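Angiogenin-1 (Salmo salar, PDB 7BFK) probably cleaves RNA as a secreted endonuclease of the pancreatic ribonuclease family, with a structure that points to auto-inhibition. Local coordinates at residues A[19-24]-A[78-82]; A[28-33]-A[89-94]; A[41-47]-A[117-123]. Numbering follows the deposited sequence.

Contact 1. Residues A[19-24]-A[78-82]; sequences MTTLKC and VVICT
In the ribonuclease A fold a disulfide pins the start of helix 24-32 to strand 76-85, a worked case of how a covalent link ties a helix to a sheet. Residues 78-82 run as extended strand, with Val79 and Cys81 pointing toward the facing segment and Val78, Ile80 and Thr82 away from it. Opposite them, 19-24 leaves an extended Met19 and Thr20, turns through a 3-10 segment at 21-23, where Lys23 N hydrogen-bonds to Thr20 O at 3.0 Å, and enters a helix at Cys24. The CA atoms of Thr21 and Val79 lie 6.0 Å apart, those of Cys24 and Cys81 5.5 Å. Val79 is the bump. Val79 CG1 enters the concave side of the turn, 3.8 Å from Thr20 O, 4.0 Å from Thr21 N and 4.2 Å from Cys24 SG. Met19, in the t, p, t rotamer, walls the hollow with its CG 3.8 Å from Val79 CB, then reaches along the strand. No hydrogen bond crosses between the segments: the strand's backbone pairs with Phe46 and Asn44 along one edge and with Ala99, Ser97 and Lys95 along the other. Apolar fit and one covalent link therefore make the join. With both cysteines at chi1 m and chi3 at -80°, the bridge spans 2.1 Å from Cys24 SG to Cys81 SG, and Met19 CE rests 3.7 Å from Cys81 SG.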
# COMPACT_ATOMS: atom_id res chain seq x y z
N MET A 19 -4.42 -11.04 0.57
CA MET A 19 -5.45 -10.02 0.92
C MET A 19 -6.71 -10.22 0.07
O MET A 19 -6.58 -10.62 -1.11
CB MET A 19 -4.90 -8.61 0.70
CG MET A 19 -5.86 -7.54 1.08
SD MET A 19 -6.31 -7.59 2.82
CE MET A 19 -7.51 -6.26 2.86
N THR A 20 -7.89 -9.94 0.63
CA THR A 20 -9.20 -9.95 -0.08
C THR A 20 -10.04 -8.77 0.42
O THR A 20 -9.72 -8.22 1.48
CB THR A 20 -9.96 -11.26 0.12
OG1 THR A 20 -10.57 -11.22 1.42
CG2 THR A 20 -9.09 -12.48 -0.02
N THR A 21 -11.09 -8.42 -0.32
CA THR A 21 -12.02 -7.30 0.01
C THR A 21 -12.65 -7.56 1.39
O THR A 21 -12.83 -6.59 2.15
CB THR A 21 -13.07 -7.15 -1.09
OG1 THR A 21 -13.77 -8.40 -1.18
CG2 THR A 21 -12.46 -6.79 -2.43
N LEU A 22 -12.93 -8.82 1.70
CA LEU A 22 -13.59 -9.24 2.96
C LEU A 22 -12.65 -9.01 4.16
O LEU A 22 -13.16 -8.95 5.27
CB LEU A 22 -13.98 -10.72 2.84
CG LEU A 22 -14.94 -11.06 1.69
CD1 LEU A 22 -15.19 -12.56 1.61
CD2 LEU A 22 -16.25 -10.30 1.82
N LYS A 23 -11.34 -8.88 3.94
CA LYS A 23 -10.34 -8.74 5.04
C LYS A 23 -10.06 -7.26 5.38
O LYS A 23 -9.16 -7.02 6.22
CB LYS A 23 -9.04 -9.44 4.65
CG LYS A 23 -9.13 -10.95 4.45
CD LYS A 23 -7.77 -11.58 4.29
CE LYS A 23 -7.82 -13.05 3.92
NZ LYS A 23 -6.45 -13.60 3.77
N CYS A 24 -10.79 -6.30 4.81
CA CYS A 24 -10.52 -4.84 5.03
C CYS A 24 -10.63 -4.48 6.51
O CYS A 24 -9.73 -3.78 7.01
CB CYS A 24 -11.41 -3.94 4.17
SG CYS A 24 -10.81 -3.81 2.46
N VAL A 78 -4.86 -5.76 -6.94
CA VAL A 78 -4.86 -4.93 -5.71
C VAL A 78 -6.22 -5.06 -5.04
O VAL A 78 -7.22 -5.41 -5.70
CB VAL A 78 -4.51 -3.45 -6.00
CG1 VAL A 78 -3.13 -3.31 -6.63
CG2 VAL A 78 -5.56 -2.78 -6.87
N VAL A 79 -6.21 -4.80 -3.74
CA VAL A 79 -7.42 -4.67 -2.90
C VAL A 79 -7.33 -3.26 -2.30
O VAL A 79 -6.29 -2.94 -1.71
CB VAL A 79 -7.52 -5.75 -1.81
CG1 VAL A 79 -8.56 -5.37 -0.77
CG2 VAL A 79 -7.82 -7.13 -2.42
N ILE A 80 -8.39 -2.48 -2.48
CA ILE A 80 -8.52 -1.10 -1.94
C ILE A 80 -9.55 -1.13 -0.82
O ILE A 80 -10.72 -1.56 -1.07
CB ILE A 80 -8.89 -0.11 -3.07
CG1 ILE A 80 -7.89 -0.20 -4.22
CG2 ILE A 80 -9.01 1.31 -2.54
CD1 ILE A 80 -8.45 0.24 -5.54
N CYS A 81 -9.13 -0.74 0.37
CA CYS A 81 -9.99 -0.56 1.56
C CYS A 81 -10.28 0.94 1.69
O CYS A 81 -9.33 1.73 1.91
CB CYS A 81 -9.34 -1.15 2.80
SG CYS A 81 -8.97 -2.91 2.60
N THR A 82 -11.54 1.32 1.53
CA THR A 82 -11.99 2.73 1.53
C THR A 82 -12.91 2.98 2.72
O THR A 82 -13.87 2.19 2.92
CB THR A 82 -12.69 3.10 0.21
OG1 THR A 82 -11.84 2.71 -0.89
CG2 THR A 82 -12.97 4.59 0.13

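Contact 2. Residues A[28-33]-A[89-94]; sequences MEILNL and HPNCTY
Met28 lies across one face of the Tyr94 ring, its CG 3.6 Å from the ring centroid and only 4° off the normal, while its CB comes within 3.4 Å of Tyr94 CE2. This CH-pi contact, joined by an oblique Met-aromatic approach of SD at 4.7 Å from the same centroid, packs helix 24-32 of the ribonuclease A fold against the cis-proline turn and strand start at 89-94. One side of the helix end, Met28, Glu29, Asn32 and Leu33, meets His89, Cys92 and Tyr94, and the partner runs the opposite way, Met28 facing Tyr94 (CA atoms 8.2 Å apart) and Asn32 facing His89 (6.7 Å). The m, m, m rotamer curls Met28 over the ring, with CB and CG close to the face and SD lifted farther off. Asn32, at chi1 m, approaches the ring edge and gives a hydrogen bond from ND2 to Tyr94 OH at 2.9 Å; that hydroxyl is also hydrogen-bonded to Lys41 O, and Asn32 OD1 accepts from Lys41 N, so the loop after the helix is tied in as well. Asn32 ND2 further lies 3.6 Å from SG of Cys92, the partner of Cys40 in a disulfide. A cis peptide before Pro90 bends the chain, with His89 (chi1 t) directed toward the helix. Leu33 CD2 sits over one face of the His89 ring, 3.8 Å from its centroid. At the edge of that ring Glu29, extended t, t, completes a His-carboxylate hydrogen bond, His89 NE2 to Glu29 OE1 at 2.7 Å.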
# COMPACT_ATOMS: atom_id res chain seq x y z
N MET A 28 -7.22 -3.07 8.22
CA MET A 28 -7.22 -1.61 8.52
C MET A 28 -7.08 -1.41 10.04
O MET A 28 -6.35 -0.50 10.45
CB MET A 28 -8.48 -0.90 8.01
CG MET A 28 -8.59 -0.87 6.49
SD MET A 28 -7.08 -0.23 5.66
CE MET A 28 -6.96 1.40 6.38
N GLU A 29 -7.75 -2.25 10.85
CA GLU A 29 -7.65 -2.15 12.32
C GLU A 29 -6.16 -2.15 12.69
O GLU A 29 -5.71 -1.26 13.45
CB GLU A 29 -8.41 -3.28 13.01
CG GLU A 29 -8.70 -3.01 14.46
CD GLU A 29 -9.35 -4.17 15.21
OE1 GLU A 29 -10.03 -3.90 16.22
OE2 GLU A 29 -9.15 -5.32 14.79
N ILE A 30 -5.41 -3.10 12.11
CA ILE A 30 -3.94 -3.26 12.32
C ILE A 30 -3.23 -1.93 12.02
O ILE A 30 -2.43 -1.50 12.86
CB ILE A 30 -3.38 -4.40 11.45
CG1 ILE A 30 -4.03 -5.75 11.78
CG2 ILE A 30 -1.87 -4.46 11.56
CD1 ILE A 30 -4.10 -6.06 13.26
N LEU A 31 -3.47 -1.32 10.85
CA LEU A 31 -2.88 -0.01 10.47
C LEU A 31 -3.37 1.09 11.42
O LEU A 31 -2.54 1.91 11.84
CB LEU A 31 -3.25 0.34 9.03
CG LEU A 31 -2.62 -0.50 7.93
CD1 LEU A 31 -3.11 -0.03 6.56
CD2 LEU A 31 -1.09 -0.45 7.99
N ASN A 32 -4.66 1.14 11.72
CA ASN A 32 -5.27 2.26 12.50
C ASN A 32 -4.73 2.26 13.94
O ASN A 32 -4.50 3.38 14.48
CB ASN A 32 -6.79 2.21 12.43
CG ASN A 32 -7.30 2.58 11.05
OD1 ASN A 32 -6.60 3.24 10.30
ND2 ASN A 32 -8.51 2.18 10.72
N LEU A 33 -4.53 1.08 14.54
CA LEU A 33 -4.04 0.94 15.94
C LEU A 33 -2.65 1.56 16.11
O LEU A 33 -2.29 1.84 17.26
CB LEU A 33 -4.03 -0.54 16.33
CG LEU A 33 -5.40 -1.18 16.52
CD1 LEU A 33 -5.30 -2.69 16.54
CD2 LEU A 33 -6.07 -0.66 17.79
N HIS A 89 -10.73 4.52 15.60
CA HIS A 89 -10.92 3.12 16.05
C HIS A 89 -11.59 3.20 17.41
O HIS A 89 -11.26 4.08 18.20
CB HIS A 89 -9.57 2.39 16.08
CG HIS A 89 -9.65 0.95 16.44
ND1 HIS A 89 -9.52 0.50 17.74
CD2 HIS A 89 -9.86 -0.15 15.68
CE1 HIS A 89 -9.64 -0.81 17.76
NE2 HIS A 89 -9.85 -1.23 16.51
N PRO A 90 -12.55 2.32 17.74
CA PRO A 90 -12.97 1.23 16.86
C PRO A 90 -14.27 1.46 16.08
O PRO A 90 -14.96 0.49 15.84
CB PRO A 90 -13.19 0.15 17.92
CG PRO A 90 -13.89 0.91 19.05
CD PRO A 90 -13.27 2.30 19.03
N ASN A 91 -14.56 2.70 15.68
CA ASN A 91 -15.82 3.06 15.00
C ASN A 91 -15.60 3.23 13.49
O ASN A 91 -16.48 3.83 12.82
CB ASN A 91 -16.40 4.34 15.60
CG ASN A 91 -16.54 4.25 17.11
OD1 ASN A 91 -16.79 3.17 17.65
ND2 ASN A 91 -16.37 5.37 17.79
N CYS A 92 -14.46 2.75 12.98
CA CYS A 92 -14.08 2.82 11.54
C CYS A 92 -14.88 1.78 10.76
O CYS A 92 -14.95 0.63 11.20
CB CYS A 92 -12.60 2.50 11.32
SG CYS A 92 -11.44 3.54 12.25
N THR A 93 -15.46 2.19 9.64
CA THR A 93 -16.15 1.28 8.69
C THR A 93 -15.48 1.41 7.31
O THR A 93 -15.16 2.57 6.90
CB THR A 93 -17.65 1.58 8.64
OG1 THR A 93 -18.26 0.68 7.72
CG2 THR A 93 -17.96 3.00 8.24
N TYR A 94 -15.25 0.28 6.64
CA TYR A 94 -14.56 0.19 5.33
C TYR A 94 -15.37 -0.65 4.34
O TYR A 94 -16.11 -1.54 4.72
CB TYR A 94 -13.15 -0.40 5.49
CG TYR A 94 -12.21 0.52 6.23
CD1 TYR A 94 -11.56 1.55 5.57
CD2 TYR A 94 -11.99 0.38 7.58
CE1 TYR A 94 -10.72 2.42 6.24
CE2 TYR A 94 -11.15 1.24 8.27
CZ TYR A 94 -10.50 2.26 7.59
OH TYR A 94 -9.68 3.11 8.26

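Contact 3. Residues A[41-47]-A[117-123]; sequences KLKNTFI and GDVDIGI
Cys40 to Phe46 spell the CKxxNTF signature of pancreatic ribonucleases, most of it within 41-47, in which Lys41 and Thr45 probably match the family's catalytic lysine and base-recognising threonine. Here the C-terminal segment 117-123 lies against them, consistent with auto-inhibition. End to end the two run 53° apart, Asn44 facing Asp120 (CA atoms 5.7 Å apart). Lys41 is fully extended, t at every chi, so NZ gives hydrogen bonds to Val119 O (2.8 Å), to Asn44 OD1 (2.7 Å) and, weakly, to Gly117 O (3.2 Å). Lys43 instead folds back, t, t, p, p, placing NZ in a salt bridge 2.8 Å from Asp120 OD2. Asp120, chi1 t, engages Thr45 twice: Thr45 N gives to Asp120 OD1 at 2.9 Å, and Thr45 OG1 (chi1 m) to Asp120 OD2 at 2.7 Å. Ile121, at p, t, packs CD1 3.6 Å from Ile47 CG1. A water donates to Thr45 OG1 at 2.7 Å and to Ile121 O at 3.0 Å.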
# COMPACT_ATOMS: atom_id res chain seq x y z
N LYS A 41 -7.75 5.59 8.89
CA LYS A 41 -7.08 5.96 7.62
C LYS A 41 -8.18 5.92 6.54
O LYS A 41 -9.00 4.99 6.57
CB LYS A 41 -5.88 5.04 7.36
CG LYS A 41 -4.96 5.54 6.26
CD LYS A 41 -3.78 4.64 5.98
CE LYS A 41 -2.89 5.20 4.92
NZ LYS A 41 -1.88 4.22 4.49
N LEU A 42 -8.26 6.93 5.68
CA LEU A 42 -9.41 7.08 4.73
C LEU A 42 -9.32 6.06 3.59
O LEU A 42 -10.36 5.79 2.98
CB LEU A 42 -9.46 8.51 4.20
CG LEU A 42 -9.80 9.55 5.27
CD1 LEU A 42 -9.68 10.96 4.75
CD2 LEU A 42 -11.18 9.30 5.86
N LYS A 43 -8.12 5.56 3.30
CA LYS A 43 -7.92 4.55 2.25
C LYS A 43 -6.58 3.86 2.43
O LYS A 43 -5.62 4.51 2.92
CB LYS A 43 -7.96 5.22 0.87
CG LYS A 43 -7.85 4.29 -0.32
CD LYS A 43 -8.16 4.99 -1.64
CE LYS A 43 -7.24 6.17 -1.90
NZ LYS A 43 -5.90 5.72 -2.36
N ASN A 44 -6.51 2.60 2.05
CA ASN A 44 -5.23 1.88 1.96
C ASN A 44 -5.35 0.85 0.85
O ASN A 44 -6.36 0.18 0.79
CB ASN A 44 -4.79 1.23 3.26
CG ASN A 44 -3.32 0.90 3.23
OD1 ASN A 44 -2.51 1.80 3.41
ND2 ASN A 44 -2.99 -0.37 3.04
N THR A 45 -4.33 0.79 -0.00
CA THR A 45 -4.24 -0.14 -1.14
C THR A 45 -3.19 -1.22 -0.83
O THR A 45 -2.02 -0.87 -0.49
CB THR A 45 -3.94 0.63 -2.43
OG1 THR A 45 -4.85 1.74 -2.54
CG2 THR A 45 -4.00 -0.24 -3.66
N PHE A 46 -3.59 -2.47 -0.99
CA PHE A 46 -2.76 -3.69 -0.81
C PHE A 46 -2.46 -4.31 -2.17
O PHE A 46 -3.37 -4.44 -2.99
CB PHE A 46 -3.49 -4.69 0.09
CG PHE A 46 -3.81 -4.16 1.47
CD1 PHE A 46 -5.00 -3.48 1.70
CD2 PHE A 46 -2.93 -4.35 2.53
CE1 PHE A 46 -5.30 -3.00 2.97
CE2 PHE A 46 -3.22 -3.85 3.79
CZ PHE A 46 -4.41 -3.17 4.00
N ILE A 47 -1.19 -4.64 -2.41
CA ILE A 47 -0.71 -5.32 -3.65
C ILE A 47 -0.66 -6.83 -3.38
O ILE A 47 -0.02 -7.24 -2.40
CB ILE A 47 0.65 -4.78 -4.08
CG1 ILE A 47 0.67 -3.25 -4.20
CG2 ILE A 47 1.07 -5.43 -5.39
CD1 ILE A 47 2.05 -2.69 -4.26
N GLY A 117 3.34 6.85 6.15
CA GLY A 117 2.19 5.94 5.92
C GLY A 117 0.86 6.65 6.15
O GLY A 117 -0.13 5.97 6.50
N ASP A 118 0.85 7.99 6.02
CA ASP A 118 -0.36 8.85 6.12
C ASP A 118 -0.96 8.98 4.71
O ASP A 118 -2.05 9.57 4.59
CB ASP A 118 -0.06 10.20 6.76
CG ASP A 118 1.16 10.92 6.19
OD1 ASP A 118 1.78 10.37 5.26
OD2 ASP A 118 1.48 12.02 6.69
N VAL A 119 -0.26 8.51 3.68
CA VAL A 119 -0.83 8.51 2.30
C VAL A 119 -0.92 7.04 1.85
O VAL A 119 -0.94 6.14 2.71
CB VAL A 119 -0.06 9.41 1.31
CG1 VAL A 119 -0.71 9.42 -0.08
CG2 VAL A 119 0.06 10.84 1.82
N ASP A 120 -0.96 6.81 0.57
CA ASP A 120 -1.21 5.46 0.03
C ASP A 120 -0.45 5.35 -1.29
O ASP A 120 -0.03 6.38 -1.85
CB ASP A 120 -2.73 5.30 -0.12
CG ASP A 120 -3.23 3.92 -0.48
OD1 ASP A 120 -2.45 2.96 -0.29
OD2 ASP A 120 -4.41 3.83 -0.96
N ILE A 121 -0.31 4.15 -1.81
CA ILE A 121 0.28 3.97 -3.14
C ILE A 121 -0.77 4.45 -4.14
O ILE A 121 -1.95 4.58 -3.75
CB ILE A 121 0.71 2.52 -3.37
CG1 ILE A 121 -0.48 1.58 -3.25
CG2 ILE A 121 1.81 2.14 -2.37
CD1 ILE A 121 -0.19 0.21 -3.80
N GLY A 122 -0.35 4.69 -5.37
CA GLY A 122 -1.23 5.12 -6.45
C GLY A 122 -1.57 3.96 -7.34
O GLY A 122 -0.89 2.90 -7.25
N ILE A 123 -2.60 4.14 -8.16
CA ILE A 123 -3.05 3.14 -9.16
C ILE A 123 -3.34 3.91 -10.44
O ILE A 123 -3.77 5.12 -10.36
CB ILE A 123 -4.27 2.33 -8.69
CG1 ILE A 123 -5.45 3.24 -8.30
CG2 ILE A 123 -3.90 1.39 -7.58
CD1 ILE A 123 -6.74 2.46 -8.01
O HOH W 1 -4.69 3.61 -4.52

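The chemistry grades from covalent to polar around one sheet. Contact 1, with four of seven touching residues buried and none exposed, its centre about 11 Å from that of the chain, has a disulfide and apolar fit. Contact 2, whose centre lies about 15 Å from the chain centre, mixes ring-face packing with polar ends. Contact 3, central yet with three of eleven exposed, combines a salt bridge, hydrogen bonds to a carboxylate and to backbone carbonyls, and a small apolar patch at the presumed active site. Helix 24-32 begins in contact 1 and serves contact 2; strands 76-85 and 43-47 are antiparallel neighbours. Contacts 2 and 3 meet at Lys41, its backbone hydrogen-bonded by Tyr94 and Asn32, its side chain turned to 117-123.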